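Local coordinates for C-domain type II peptide synthetase (Streptomyces globisporus, PDB 4ZNM), which is a condensation-domain protein of the nonribosomal peptide synthetase type, built on the two-lobed fold related to the CoA-dependent acyltransferases, at residues Thr62-Leu67 / Gly96-Glu101; Leu105-Glu110 / Arg143-Asp148; Leu136-Leu141 / Val152-His157; Glu229-Arg234 / Asn431-Glu436; Lys240-Gln245 / Ser404-Gly409. All coordinates share one frame; numbering follows the deposited sequence.

Interaction 1: residues Thr62-Leu67 / Gly96-Glu101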
# COMPACT_ATOMS: atom_id res chain seq x y z
N THR A 62 6.81 6.67 28.66
CA THR A 62 8.00 6.14 28.01
C THR A 62 7.70 5.81 26.56
O THR A 62 8.55 5.97 25.71
CB THR A 62 8.54 4.90 28.76
OG1 THR A 62 8.80 5.26 30.11
CG2 THR A 62 9.87 4.38 28.14
N LEU A 63 6.48 5.37 26.27
CA LEU A 63 6.10 5.08 24.90
C LEU A 63 6.09 6.37 24.09
O LEU A 63 6.50 6.37 22.93
CB LEU A 63 4.74 4.39 24.83
CG LEU A 63 4.33 3.98 23.42
CD1 LEU A 63 5.21 2.86 22.89
CD2 LEU A 63 2.88 3.52 23.40
N ARG A 64 5.68 7.47 24.71
CA ARG A 64 5.65 8.76 24.04
C ARG A 64 7.07 9.21 23.72
O ARG A 64 7.36 9.68 22.61
CB ARG A 64 4.94 9.78 24.88
CG ARG A 64 4.93 11.15 24.29
CD ARG A 64 3.97 12.04 25.08
NE ARG A 64 4.51 12.39 26.36
CZ ARG A 64 4.04 11.96 27.54
NH1 ARG A 64 4.64 12.34 28.66
NH2 ARG A 64 3.00 11.15 27.63
N GLU A 65 7.95 9.08 24.68
CA GLU A 65 9.36 9.39 24.46
C GLU A 65 9.94 8.54 23.32
O GLU A 65 10.68 9.06 22.49
CB GLU A 65 10.18 9.15 25.72
CG GLU A 65 9.99 10.17 26.83
CD GLU A 65 10.62 9.73 28.17
OE1 GLU A 65 10.92 8.52 28.34
OE2 GLU A 65 10.82 10.61 29.04
N ALA A 66 9.60 7.26 23.28
CA ALA A 66 10.08 6.39 22.23
C ALA A 66 9.61 6.86 20.86
O ALA A 66 10.31 6.74 19.87
CB ALA A 66 9.62 4.95 22.49
N LEU A 67 8.38 7.37 20.79
CA LEU A 67 7.85 7.88 19.54
C LEU A 67 8.65 9.09 19.05
O LEU A 67 8.95 9.21 17.85
CB LEU A 67 6.38 8.24 19.69
CG LEU A 67 5.75 8.41 18.31
CD1 LEU A 67 5.13 7.10 17.91
CD2 LEU A 67 4.76 9.56 18.28
N GLY A 96 9.57 17.37 15.95
CA GLY A 96 8.70 18.20 16.77
C GLY A 96 8.53 17.55 18.16
O GLY A 96 9.15 16.54 18.47
N PRO A 97 7.68 18.13 19.00
CA PRO A 97 7.39 17.57 20.33
C PRO A 97 6.88 16.15 20.27
O PRO A 97 5.99 15.82 19.48
CB PRO A 97 6.31 18.49 20.87
CG PRO A 97 6.48 19.78 20.13
CD PRO A 97 6.95 19.39 18.74
N ALA A 98 7.45 15.27 21.10
CA ALA A 98 6.90 13.92 21.21
C ALA A 98 5.45 13.97 21.67
O ALA A 98 5.16 14.68 22.63
CB ALA A 98 7.71 13.12 22.17
N ALA A 99 4.55 13.24 21.00
CA ALA A 99 3.12 13.33 21.30
C ALA A 99 2.47 11.95 21.26
O ALA A 99 2.85 11.08 20.46
CB ALA A 99 2.42 14.27 20.32
N LEU A 100 1.55 11.70 22.19
CA LEU A 100 0.81 10.44 22.16
C LEU A 100 -0.57 10.70 22.69
O LEU A 100 -0.73 11.35 23.72
CB LEU A 100 1.51 9.36 22.97
CG LEU A 100 0.74 8.05 23.16
CD1 LEU A 100 0.52 7.31 21.85
CD2 LEU A 100 1.47 7.17 24.20
N GLU A 101 -1.57 10.24 21.94
CA GLU A 101 -2.94 10.30 22.43
C GLU A 101 -3.31 8.92 23.00
O GLU A 101 -3.02 7.90 22.37
CB GLU A 101 -3.92 10.69 21.33
CG GLU A 101 -5.36 10.67 21.83
CD GLU A 101 -6.38 10.98 20.71
OE1 GLU A 101 -5.94 11.22 19.56
OE2 GLU A 101 -7.61 10.96 21.00
O HOH W 1 0.78 10.18 26.13
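Arg64, on helix 60-73, lies against Ala98, Ala99 and Leu100 of the irregular run leading to strand 101-104, and its aliphatic part carries much of the contact. Its CB meets Leu100 CB at 3.9 Å. CG, anti to the backbone N (chi1 177°), sits 3.9 Å from Ala98 C, and CD comes within 3.8 Å of Leu100 N. The chain then bends at chi3, and the guanidinium reaches the loop backbone through one water, which accepts from Arg64 NH2 in the guanidinium plane and donates to Leu100 O. No direct hydrogen bond joins the two segments. Ala98 CB presses on the helix backbone, 3.5 Å from Arg64 O. One helical turn on, Leu67 CD2 touches the carbonyl of Ala99, 3.3 Å from its O. Deeper in, Leu63 and Leu100 cross at about a right angle and meet methyl to methyl, CD2 to CD2 at 4.0 Å. Tyr176 and Leu172 of helix 162-180 pack on Leu63 and Ala66, while Leu67 and Leu100 both touch Ala139 of strand 137-143. Helix 60-73 here packs on the loop that leads into strand 101-104, an outermost strand of the six-stranded sheet.

Interaction 2: residues Leu105-Glu110 / Arg143-Asp148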
# COMPACT_ATOMS: atom_id res chain seq x y z
N LEU A 105 -10.54 2.45 25.99
CA LEU A 105 -11.57 1.78 25.14
C LEU A 105 -12.55 0.90 25.93
O LEU A 105 -13.64 0.57 25.45
CB LEU A 105 -10.90 0.93 24.08
CG LEU A 105 -10.03 1.67 23.06
CD1 LEU A 105 -9.64 0.68 21.96
CD2 LEU A 105 -10.74 2.86 22.45
N GLY A 106 -12.17 0.49 27.13
CA GLY A 106 -13.08 -0.21 28.01
C GLY A 106 -12.65 -1.63 28.28
O GLY A 106 -12.09 -2.29 27.42
N ASP A 107 -12.91 -2.11 29.48
CA ASP A 107 -12.57 -3.49 29.84
C ASP A 107 -13.69 -4.40 29.36
O ASP A 107 -14.55 -4.76 30.14
CB ASP A 107 -12.37 -3.62 31.35
CG ASP A 107 -11.81 -4.98 31.75
OD1 ASP A 107 -11.91 -5.94 30.96
OD2 ASP A 107 -11.28 -5.10 32.89
N VAL A 108 -13.67 -4.77 28.09
CA VAL A 108 -14.78 -5.54 27.51
C VAL A 108 -14.32 -6.93 27.05
O VAL A 108 -13.13 -7.22 27.03
CB VAL A 108 -15.41 -4.76 26.36
CG1 VAL A 108 -16.12 -3.52 26.87
CG2 VAL A 108 -14.35 -4.39 25.30
N ASP A 109 -15.26 -7.78 26.69
CA ASP A 109 -14.94 -9.17 26.32
C ASP A 109 -14.20 -9.22 24.97
O ASP A 109 -14.21 -8.23 24.22
CB ASP A 109 -16.22 -10.03 26.32
CG ASP A 109 -17.23 -9.60 25.27
OD1 ASP A 109 -16.81 -9.30 24.13
OD2 ASP A 109 -18.44 -9.58 25.58
N GLU A 110 -13.55 -10.33 24.67
CA GLU A 110 -12.59 -10.36 23.55
C GLU A 110 -13.19 -9.90 22.22
O GLU A 110 -12.58 -9.08 21.50
CB GLU A 110 -12.00 -11.77 23.39
CG GLU A 110 -11.04 -11.92 22.17
CD GLU A 110 -9.89 -10.90 22.18
OE1 GLU A 110 -9.58 -10.38 23.27
OE2 GLU A 110 -9.30 -10.61 21.10
N ARG A 143 -6.44 1.67 25.13
CA ARG A 143 -6.19 0.63 26.15
C ARG A 143 -7.47 0.02 26.59
O ARG A 143 -8.41 0.72 26.90
CB ARG A 143 -5.45 1.21 27.33
CG ARG A 143 -4.17 1.94 26.93
CD ARG A 143 -3.34 2.30 28.15
NE ARG A 143 -2.70 1.13 28.70
CZ ARG A 143 -1.86 1.14 29.73
NH1 ARG A 143 -1.53 2.29 30.33
NH2 ARG A 143 -1.35 0.01 30.16
N PHE A 144 -7.51 -1.30 26.65
CA PHE A 144 -8.64 -1.98 27.26
C PHE A 144 -8.49 -2.12 28.77
O PHE A 144 -9.45 -1.93 29.53
CB PHE A 144 -8.80 -3.35 26.64
CG PHE A 144 -9.00 -3.30 25.15
CD1 PHE A 144 -10.20 -2.86 24.61
CD2 PHE A 144 -8.00 -3.69 24.29
CE1 PHE A 144 -10.39 -2.82 23.23
CE2 PHE A 144 -8.19 -3.66 22.92
CZ PHE A 144 -9.39 -3.22 22.40
N ASP A 145 -7.30 -2.51 29.19
CA ASP A 145 -7.01 -2.72 30.61
C ASP A 145 -5.49 -2.60 30.72
O ASP A 145 -4.84 -2.15 29.76
CB ASP A 145 -7.56 -4.05 31.12
CG ASP A 145 -6.98 -5.26 30.40
OD1 ASP A 145 -5.79 -5.21 30.02
OD2 ASP A 145 -7.70 -6.29 30.25
N GLN A 146 -4.93 -2.93 31.88
CA GLN A 146 -3.53 -2.61 32.16
C GLN A 146 -2.57 -3.48 31.35
O GLN A 146 -1.36 -3.23 31.32
CB GLN A 146 -3.24 -2.74 33.67
CG GLN A 146 -3.80 -1.59 34.50
CD GLN A 146 -3.14 -0.25 34.16
OE1 GLN A 146 -1.94 -0.05 34.38
NE2 GLN A 146 -3.90 0.65 33.58
N LYS A 147 -3.09 -4.49 30.66
CA LYS A 147 -2.21 -5.40 29.91
C LYS A 147 -2.66 -5.71 28.48
O LYS A 147 -2.02 -6.51 27.78
CB LYS A 147 -2.04 -6.72 30.69
CG LYS A 147 -3.33 -7.44 30.97
CD LYS A 147 -3.12 -8.70 31.82
CE LYS A 147 -4.44 -9.37 32.16
NZ LYS A 147 -5.33 -8.49 32.97
N ASP A 148 -3.76 -5.08 28.03
CA ASP A 148 -4.21 -5.24 26.64
C ASP A 148 -4.54 -3.89 25.98
O ASP A 148 -5.21 -3.07 26.59
CB ASP A 148 -5.40 -6.17 26.65
CG ASP A 148 -5.78 -6.68 25.27
OD1 ASP A 148 -5.01 -6.53 24.29
OD2 ASP A 148 -6.88 -7.28 25.19
O HOH W 2 -10.29 0.72 29.36
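Leu105 and Phe144 meet where strand 101-104 has just ended and strand 137-143 turns into the tight connection of a beta hairpin with strand 148-156. The side chains approach at a slant: Leu105 CD1 lies 3.8 Å from Phe144 CE1, and Leu105 CB is nearly as close to the same ring atom. Gly106 O approaches the ring edge in its plane, 3.4 Å from Phe144 CD1. The backbones are joined by a hydrogen bond from Leu105 N to Arg143 O (2.9 Å). Beside it a water accepts from Gly106 N and lies near the carbonyl oxygens of Arg143 and Phe144. Further out, Asp107 is the centre of an inverse gamma turn, and its OD1 stands 4.3 Å from Asp145 OD2. Arg113 of helix 110-125 forms salt bridges with Asp107, Asp145 and Asp148, which probably offsets the repulsion among these carboxylates; Arg53 similarly bridges Asp148 and Glu110. Asp109 is the N-cap of helix 110-125, its OD1 accepting from Glu112 N. Within the hairpin connection Asp145 makes an Asx turn: its CG sits between the backbone N and the carbonyl carbon (chi1 61°), and OD1 accepts from Lys147 N at 2.9 Å, on its anti side and 23° out of the carboxylate plane.

Interaction 3: residues Leu136-Leu141 / Val152-His157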
# COMPACT_ATOMS: atom_id res chain seq x y z
N LEU A 136 4.61 14.20 10.83
CA LEU A 136 4.34 13.30 9.74
C LEU A 136 3.98 11.89 10.24
O LEU A 136 3.72 10.99 9.45
CB LEU A 136 5.55 13.24 8.84
CG LEU A 136 5.89 14.58 8.15
CD1 LEU A 136 7.15 14.39 7.34
CD2 LEU A 136 4.74 15.03 7.29
N LEU A 137 4.00 11.71 11.57
CA LEU A 137 3.65 10.44 12.20
C LEU A 137 2.90 10.79 13.47
O LEU A 137 3.39 11.59 14.24
CB LEU A 137 4.89 9.61 12.53
CG LEU A 137 4.72 8.36 13.40
CD1 LEU A 137 4.02 7.21 12.65
CD2 LEU A 137 6.09 7.85 13.94
N ARG A 138 1.73 10.21 13.67
CA ARG A 138 1.03 10.30 14.95
C ARG A 138 0.70 8.92 15.47
O ARG A 138 0.65 7.95 14.71
CB ARG A 138 -0.26 11.07 14.83
CG ARG A 138 -0.08 12.53 14.55
CD ARG A 138 -1.37 13.32 14.81
NE ARG A 138 -2.36 13.18 13.73
CZ ARG A 138 -3.41 12.36 13.75
NH1 ARG A 138 -4.24 12.35 12.70
NH2 ARG A 138 -3.63 11.56 14.81
N ALA A 139 0.42 8.85 16.77
CA ALA A 139 0.04 7.60 17.40
C ALA A 139 -1.12 7.79 18.35
O ALA A 139 -1.21 8.79 19.09
CB ALA A 139 1.20 7.03 18.16
N VAL A 140 -2.01 6.81 18.32
CA VAL A 140 -3.14 6.77 19.22
C VAL A 140 -3.11 5.37 19.89
O VAL A 140 -3.14 4.35 19.22
CB VAL A 140 -4.45 7.01 18.47
CG1 VAL A 140 -5.62 6.96 19.42
CG2 VAL A 140 -4.41 8.35 17.75
N LEU A 141 -3.05 5.36 21.22
CA LEU A 141 -3.09 4.12 21.98
C LEU A 141 -4.46 3.93 22.63
O LEU A 141 -4.89 4.75 23.45
CB LEU A 141 -1.98 4.15 23.03
CG LEU A 141 -1.90 2.87 23.88
CD1 LEU A 141 -1.36 1.71 23.07
CD2 LEU A 141 -1.05 3.15 25.08
N VAL A 152 -2.44 2.44 17.31
CA VAL A 152 -2.64 2.87 15.92
C VAL A 152 -1.61 3.92 15.53
O VAL A 152 -1.47 4.94 16.17
CB VAL A 152 -4.04 3.46 15.68
CG1 VAL A 152 -4.22 3.86 14.20
CG2 VAL A 152 -5.12 2.47 16.11
N LEU A 153 -0.90 3.64 14.45
CA LEU A 153 -0.02 4.62 13.86
C LEU A 153 -0.56 5.15 12.53
O LEU A 153 -1.15 4.41 11.71
CB LEU A 153 1.36 4.02 13.66
CG LEU A 153 2.00 3.39 14.90
CD1 LEU A 153 3.42 2.90 14.51
CD2 LEU A 153 2.04 4.38 16.06
N ILE A 154 -0.33 6.43 12.31
CA ILE A 154 -0.67 7.05 11.06
C ILE A 154 0.48 7.92 10.60
O ILE A 154 1.08 8.64 11.38
CB ILE A 154 -1.95 7.86 11.18
CG1 ILE A 154 -2.29 8.49 9.83
CG2 ILE A 154 -1.81 8.87 12.27
CD1 ILE A 154 -3.65 9.14 9.83
N ALA A 155 0.78 7.80 9.31
CA ALA A 155 1.90 8.51 8.73
C ALA A 155 1.53 8.97 7.34
O ALA A 155 0.76 8.30 6.64
CB ALA A 155 3.11 7.59 8.66
N HIS A 156 2.10 10.09 6.93
CA HIS A 156 1.83 10.57 5.61
C HIS A 156 2.47 9.62 4.60
O HIS A 156 3.60 9.15 4.77
CB HIS A 156 2.34 11.99 5.40
CG HIS A 156 1.60 12.69 4.31
ND1 HIS A 156 1.96 12.59 2.98
CD2 HIS A 156 0.47 13.43 4.34
CE1 HIS A 156 1.10 13.26 2.24
NE2 HIS A 156 0.18 13.79 3.04
N HIS A 157 1.72 9.33 3.55
CA HIS A 157 2.09 8.25 2.64
C HIS A 157 3.15 8.69 1.62
O HIS A 157 3.66 7.86 0.84
CB HIS A 157 0.79 7.74 2.02
CG HIS A 157 0.90 6.41 1.33
ND1 HIS A 157 2.00 5.57 1.45
CD2 HIS A 157 0.03 5.77 0.52
CE1 HIS A 157 1.79 4.48 0.73
NE2 HIS A 157 0.61 4.57 0.16
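Val152 N and Val140 O are joined by a 2.8 Å hydrogen bond that is nearly straight (172° at the hydrogen), and Val140 N returns a bond to Val152 O. Arg138 and Ile154 form the next reciprocal pair, with Arg138 N to Ile154 O at 2.9 Å; at the open end of the hairpin, His156 N donates to O of Leu136, the residue just before strand 137-143, at 3.1 Å. Between these rungs lie the non-hydrogen-bonded pairs Leu137-Ala155 and Ala139-Leu153, where CA-H groups approach carbonyls, as from Leu137 CA to Ile154 O (3.2 Å). The two strands are the arms of an antiparallel beta hairpin inside the six-stranded sheet, flanked by strands 101-104 and 47-55. On the face bearing Ala139 and Leu153, Leu153 CD2 presses tightly on Ala139 CB (3.5 Å), and Leu137 CD1 rests 4.1 Å from Ala155 CB; helix 162-180 covers this side through Met165 and Ile168. On the other face Arg138 and Ile154 run side by side in the same direction. The arginine chain bends at chi3 (-77°), and Ile154 CG2 lies over the centre of one guanidinium face, 4.0 Å above its plane. Arg138 NH1 donates to Thr127 OG1 and Gly128 O, while Val140 and Val152 pack against Val124 of helix 110-125.

Interaction 4: residues Glu229-Arg234 / Asn431-Glu436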
# COMPACT_ATOMS: atom_id res chain seq x y z
N GLU A 229 -15.10 1.84 -16.14
CA GLU A 229 -16.07 2.89 -16.39
C GLU A 229 -16.61 3.35 -15.05
O GLU A 229 -17.05 2.52 -14.25
CB GLU A 229 -17.21 2.42 -17.30
CG GLU A 229 -18.16 3.53 -17.71
CD GLU A 229 -19.27 3.04 -18.61
OE1 GLU A 229 -19.41 1.80 -18.77
OE2 GLU A 229 -20.01 3.88 -19.16
N THR A 230 -16.59 4.66 -14.83
CA THR A 230 -17.05 5.21 -13.57
C THR A 230 -18.53 5.48 -13.60
O THR A 230 -19.13 5.59 -14.66
CB THR A 230 -16.32 6.50 -13.25
OG1 THR A 230 -16.39 7.39 -14.37
CG2 THR A 230 -14.86 6.20 -12.92
N ASP A 231 -19.13 5.57 -12.41
CA ASP A 231 -20.55 5.89 -12.27
C ASP A 231 -20.79 7.37 -12.39
O ASP A 231 -21.85 7.77 -12.82
CB ASP A 231 -21.09 5.43 -10.91
CG ASP A 231 -21.04 3.93 -10.73
OD1 ASP A 231 -21.26 3.22 -11.72
OD2 ASP A 231 -20.80 3.47 -9.57
N ILE A 232 -19.81 8.17 -11.99
CA ILE A 232 -19.94 9.61 -11.97
C ILE A 232 -18.75 10.17 -12.74
O ILE A 232 -17.58 9.82 -12.45
CB ILE A 232 -20.00 10.18 -10.53
CG1 ILE A 232 -21.12 9.51 -9.71
CG2 ILE A 232 -20.22 11.68 -10.58
CD1 ILE A 232 -20.93 9.61 -8.19
N PRO A 233 -19.02 11.04 -13.73
CA PRO A 233 -17.90 11.56 -14.51
C PRO A 233 -17.04 12.56 -13.77
O PRO A 233 -17.46 13.25 -12.85
CB PRO A 233 -18.58 12.25 -15.70
CG PRO A 233 -19.92 12.62 -15.22
CD PRO A 233 -20.31 11.50 -14.26
N ARG A 234 -15.79 12.59 -14.20
CA ARG A 234 -14.82 13.54 -13.74
C ARG A 234 -15.40 14.95 -13.78
O ARG A 234 -15.29 15.69 -12.80
CB ARG A 234 -13.57 13.39 -14.63
CG ARG A 234 -12.33 14.06 -14.08
CD ARG A 234 -11.11 13.85 -15.05
NE ARG A 234 -9.89 14.22 -14.37
CZ ARG A 234 -9.19 13.40 -13.60
NH1 ARG A 234 -8.10 13.84 -12.98
NH2 ARG A 234 -9.58 12.13 -13.44
N ASN A 431 -16.31 10.29 -5.34
CA ASN A 431 -16.73 11.24 -6.37
C ASN A 431 -16.83 10.59 -7.78
O ASN A 431 -17.19 11.25 -8.74
CB ASN A 431 -15.77 12.42 -6.43
CG ASN A 431 -14.33 12.00 -6.47
OD1 ASN A 431 -13.89 11.25 -5.61
ND2 ASN A 431 -13.59 12.48 -7.45
N ARG A 432 -16.55 9.29 -7.89
CA ARG A 432 -16.55 8.63 -9.19
C ARG A 432 -17.33 7.32 -9.14
O ARG A 432 -17.92 6.93 -10.13
CB ARG A 432 -15.12 8.34 -9.64
CG ARG A 432 -14.26 9.60 -9.89
CD ARG A 432 -14.80 10.53 -11.01
NE ARG A 432 -14.80 9.94 -12.33
CZ ARG A 432 -13.75 9.93 -13.14
NH1 ARG A 432 -12.60 10.45 -12.75
NH2 ARG A 432 -13.85 9.36 -14.34
N PHE A 433 -17.32 6.64 -8.00
CA PHE A 433 -18.02 5.36 -7.90
C PHE A 433 -18.97 5.33 -6.75
O PHE A 433 -18.64 5.79 -5.65
CB PHE A 433 -17.02 4.20 -7.74
CG PHE A 433 -16.37 3.77 -9.03
CD1 PHE A 433 -17.08 3.02 -9.96
CD2 PHE A 433 -15.05 4.11 -9.30
CE1 PHE A 433 -16.48 2.61 -11.15
CE2 PHE A 433 -14.43 3.71 -10.47
CZ PHE A 433 -15.14 2.94 -11.40
N LYS A 434 -20.12 4.72 -6.99
CA LYS A 434 -21.04 4.33 -5.93
C LYS A 434 -20.59 3.06 -5.22
O LYS A 434 -19.96 2.17 -5.83
CB LYS A 434 -22.43 4.10 -6.52
CG LYS A 434 -23.09 5.37 -7.00
CD LYS A 434 -24.14 5.05 -8.05
CE LYS A 434 -25.31 6.01 -7.99
NZ LYS A 434 -25.86 6.28 -9.35
N ASP A 435 -20.94 2.96 -3.94
CA ASP A 435 -20.52 1.82 -3.10
C ASP A 435 -21.01 0.47 -3.63
O ASP A 435 -20.30 -0.54 -3.55
CB ASP A 435 -21.02 1.99 -1.67
CG ASP A 435 -20.46 3.24 -1.00
OD1 ASP A 435 -19.29 3.60 -1.28
OD2 ASP A 435 -21.19 3.87 -0.20
N GLU A 436 -22.23 0.46 -4.15
CA GLU A 436 -22.87 -0.73 -4.68
C GLU A 436 -22.12 -1.30 -5.89
O GLU A 436 -21.96 -2.51 -6.03
CB GLU A 436 -24.31 -0.40 -5.07
CG GLU A 436 -25.20 -0.02 -3.89
CD GLU A 436 -24.93 1.38 -3.29
OE1 GLU A 436 -24.27 2.23 -3.96
OE2 GLU A 436 -25.38 1.62 -2.14
O HOH W 3 -17.19 13.81 -10.04
O HOH W 4 -10.40 10.14 -14.70
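Arg432 and Ile232 bind each other in both directions. Arg432 NE donates to Ile232 O at 2.8 Å, in the plane of that carbonyl, and Ile232 N donates back to Arg432 O at 2.9 Å; a weak bond from Asp231 N shares the same acceptor. Bends in the arginine chain at chi2 (-61°) and chi3 (-65°) bring NE to Ile232 O; NH2 of the same group donates to Thr230 OG1 at 3.2 Å. Asp231 OD2 accepts from Lys434 N at 2.9 Å through its anti lone pair, and also bonds Thr437 OG1, so that this carboxylate grips the start of helix 435-454, for which Lys434 is the N-cap residue.

Two like-charged groups lie close together: Arg234 NH2 is 3.5 Å from Arg432 NH1, their guanidinium planes 85° apart. A water accepts from Arg432 NH1, and Arg234 has a salt bridge to Asp408, which probably eases the repulsion. Arg234 N lies over one face of the Arg432 guanidinium, toward its rim. A second water donates to Pro233 O and Asn431 O.

Van der Waals contacts gather at Phe433 and Ile232. Thr230 CB lies over one face of the Phe433 ring toward the rim, and Thr230 CG2 approaches CE2 to 3.5 Å. Asp231 OD2 stands at the ring edge. Ile232 CB packs against Asn431 O at 3.5 Å.

The contact thus joins the chain leaving edge strand 227-229 to the link between strand 422-429 and helix 435-454, with Gln367 of strand 366-373 touching Thr230, Arg432 and Phe433.

Interaction 5: residues Lys240-Gln245 / Ser404-Gly409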
# COMPACT_ATOMS: atom_id res chain seq x y z
N LYS A 240 -13.64 15.37 -3.65
CA LYS A 240 -12.78 14.22 -3.51
C LYS A 240 -13.02 13.46 -2.20
O LYS A 240 -13.03 14.03 -1.11
CB LYS A 240 -11.33 14.68 -3.56
CG LYS A 240 -10.29 13.57 -3.51
CD LYS A 240 -10.34 12.69 -4.77
CE LYS A 240 -9.41 11.46 -4.63
NZ LYS A 240 -7.98 11.86 -4.57
N GLY A 241 -13.10 12.15 -2.32
CA GLY A 241 -13.09 11.27 -1.17
C GLY A 241 -12.74 9.87 -1.61
O GLY A 241 -12.92 9.53 -2.78
N THR A 242 -12.21 9.08 -0.69
CA THR A 242 -11.91 7.69 -0.98
C THR A 242 -12.55 6.80 0.08
O THR A 242 -12.37 7.02 1.28
CB THR A 242 -10.41 7.45 -1.03
OG1 THR A 242 -9.82 8.33 -2.01
CG2 THR A 242 -10.10 6.04 -1.37
N ALA A 243 -13.28 5.80 -0.38
CA ALA A 243 -13.89 4.81 0.49
C ALA A 243 -13.17 3.50 0.28
O ALA A 243 -12.52 3.29 -0.74
CB ALA A 243 -15.35 4.66 0.21
N TRP A 244 -13.29 2.62 1.25
CA TRP A 244 -12.60 1.35 1.27
C TRP A 244 -13.58 0.27 1.69
O TRP A 244 -14.35 0.45 2.65
CB TRP A 244 -11.42 1.39 2.23
CG TRP A 244 -10.34 2.33 1.82
CD1 TRP A 244 -10.25 3.67 2.11
CD2 TRP A 244 -9.19 2.02 1.02
NE1 TRP A 244 -9.10 4.19 1.56
CE2 TRP A 244 -8.44 3.20 0.88
CE3 TRP A 244 -8.73 0.85 0.41
CZ2 TRP A 244 -7.27 3.24 0.19
CZ3 TRP A 244 -7.56 0.90 -0.28
CH2 TRP A 244 -6.84 2.09 -0.39
N GLN A 245 -13.58 -0.84 0.95
CA GLN A 245 -14.32 -2.04 1.34
C GLN A 245 -13.32 -3.12 1.66
O GLN A 245 -12.39 -3.37 0.89
CB GLN A 245 -15.29 -2.48 0.24
CG GLN A 245 -16.47 -1.49 0.12
CD GLN A 245 -17.50 -1.88 -0.92
OE1 GLN A 245 -17.75 -3.07 -1.16
NE2 GLN A 245 -18.12 -0.87 -1.56
N SER A 404 -8.09 6.84 3.84
CA SER A 404 -6.84 7.17 3.15
C SER A 404 -7.08 7.42 1.66
O SER A 404 -7.84 6.71 1.00
CB SER A 404 -5.79 6.08 3.32
OG SER A 404 -5.52 5.80 4.69
N ASP A 405 -6.46 8.46 1.16
CA ASP A 405 -6.73 8.95 -0.19
C ASP A 405 -6.10 8.06 -1.28
O ASP A 405 -4.96 7.62 -1.16
CB ASP A 405 -6.22 10.40 -0.27
CG ASP A 405 -6.38 11.03 -1.64
OD1 ASP A 405 -7.42 11.71 -1.86
OD2 ASP A 405 -5.46 10.89 -2.47
N ILE A 406 -6.86 7.79 -2.32
CA ILE A 406 -6.33 7.29 -3.59
C ILE A 406 -6.34 8.46 -4.58
O ILE A 406 -7.41 8.96 -4.91
CB ILE A 406 -7.16 6.12 -4.14
CG1 ILE A 406 -7.04 4.91 -3.24
CG2 ILE A 406 -6.66 5.72 -5.58
CD1 ILE A 406 -8.01 3.79 -3.63
N PRO A 407 -5.15 8.91 -5.03
CA PRO A 407 -5.06 10.14 -5.82
C PRO A 407 -6.04 10.18 -6.99
O PRO A 407 -6.74 11.20 -7.17
CB PRO A 407 -3.60 10.15 -6.31
CG PRO A 407 -2.87 9.45 -5.21
CD PRO A 407 -3.81 8.36 -4.75
N ASP A 408 -6.13 9.10 -7.76
CA ASP A 408 -7.02 9.10 -8.93
C ASP A 408 -7.13 7.71 -9.52
O ASP A 408 -6.47 7.38 -10.50
CB ASP A 408 -6.52 10.10 -9.99
CG ASP A 408 -7.59 10.49 -11.04
OD1 ASP A 408 -8.61 9.80 -11.18
OD2 ASP A 408 -7.37 11.49 -11.76
N GLY A 409 -7.96 6.88 -8.92
CA GLY A 409 -8.18 5.54 -9.43
C GLY A 409 -8.76 4.57 -8.43
O GLY A 409 -9.25 4.96 -7.36
O HOH W 5 -9.71 10.90 -0.93
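Lys240 and Asp405 cross at about a right angle and meet in a salt bridge, NZ to OD1 at 2.8 Å, beside the start of strand 242-249, an outermost strand of the five-stranded mixed sheet. The lysine chain bends at chi2 (67°) and chi4 (-66°), and NZ also donates to the carbonyls of Ile406 and Pro407, in each case from above the carbonyl plane. Three oxygens of the 404-409 loop therefore hold one ammonium, which probably favours its charged form.

Thr242 and Ile406 likewise cross at about a right angle. OG1 of the threonine accepts an almost straight bond (176°) from Ile406 N at 3.0 Å, while its methyl CG2 packs on Ile406 CG1. A water bonded to Thr242 OG1 donates to Asp405 OD1, tying the two polar groups together. Trp244 meets Ile406 at a slant, with CZ2 3.8 Å from CG1; Leu411 of strand 410-416 touches both side chains. Asn429 of strand 422-429 bonds Ile406 O, and Ser404 OG bonds His47 of the other sheet, so the loop reaches both sheets. At the far end, Trp244 NE1 donates to Ser404 O at 2.9 Å, with the oxygen close to the indole plane and the NE1 lying on a carbonyl lone pair.

From the N terminus, interaction 1 closes the first loop, bringing helix 60-73 to the chain entering strand 101-104. Interactions 2 and 3 follow and cross, since their segments alternate: 105-110 and 136-141 precede 143-148 and 152-157. Interaction 3 zips the hairpin 137-143/148-156, interaction 2 ties its turn to the chain beyond strand 101-104, and interactions 1 and 3 touch where Glu101 pairs with Ala139 and Leu141. These three lie in and around the six-stranded sheet. Interaction 4 then closes a loop of 196 residues in which interaction 5 is nested; the two touch through Arg234-Asp408 and Asp435-Gln245, around the five-stranded sheet. Interactions 3 and 5 do not touch, their nearest atoms being about 6 Å apart.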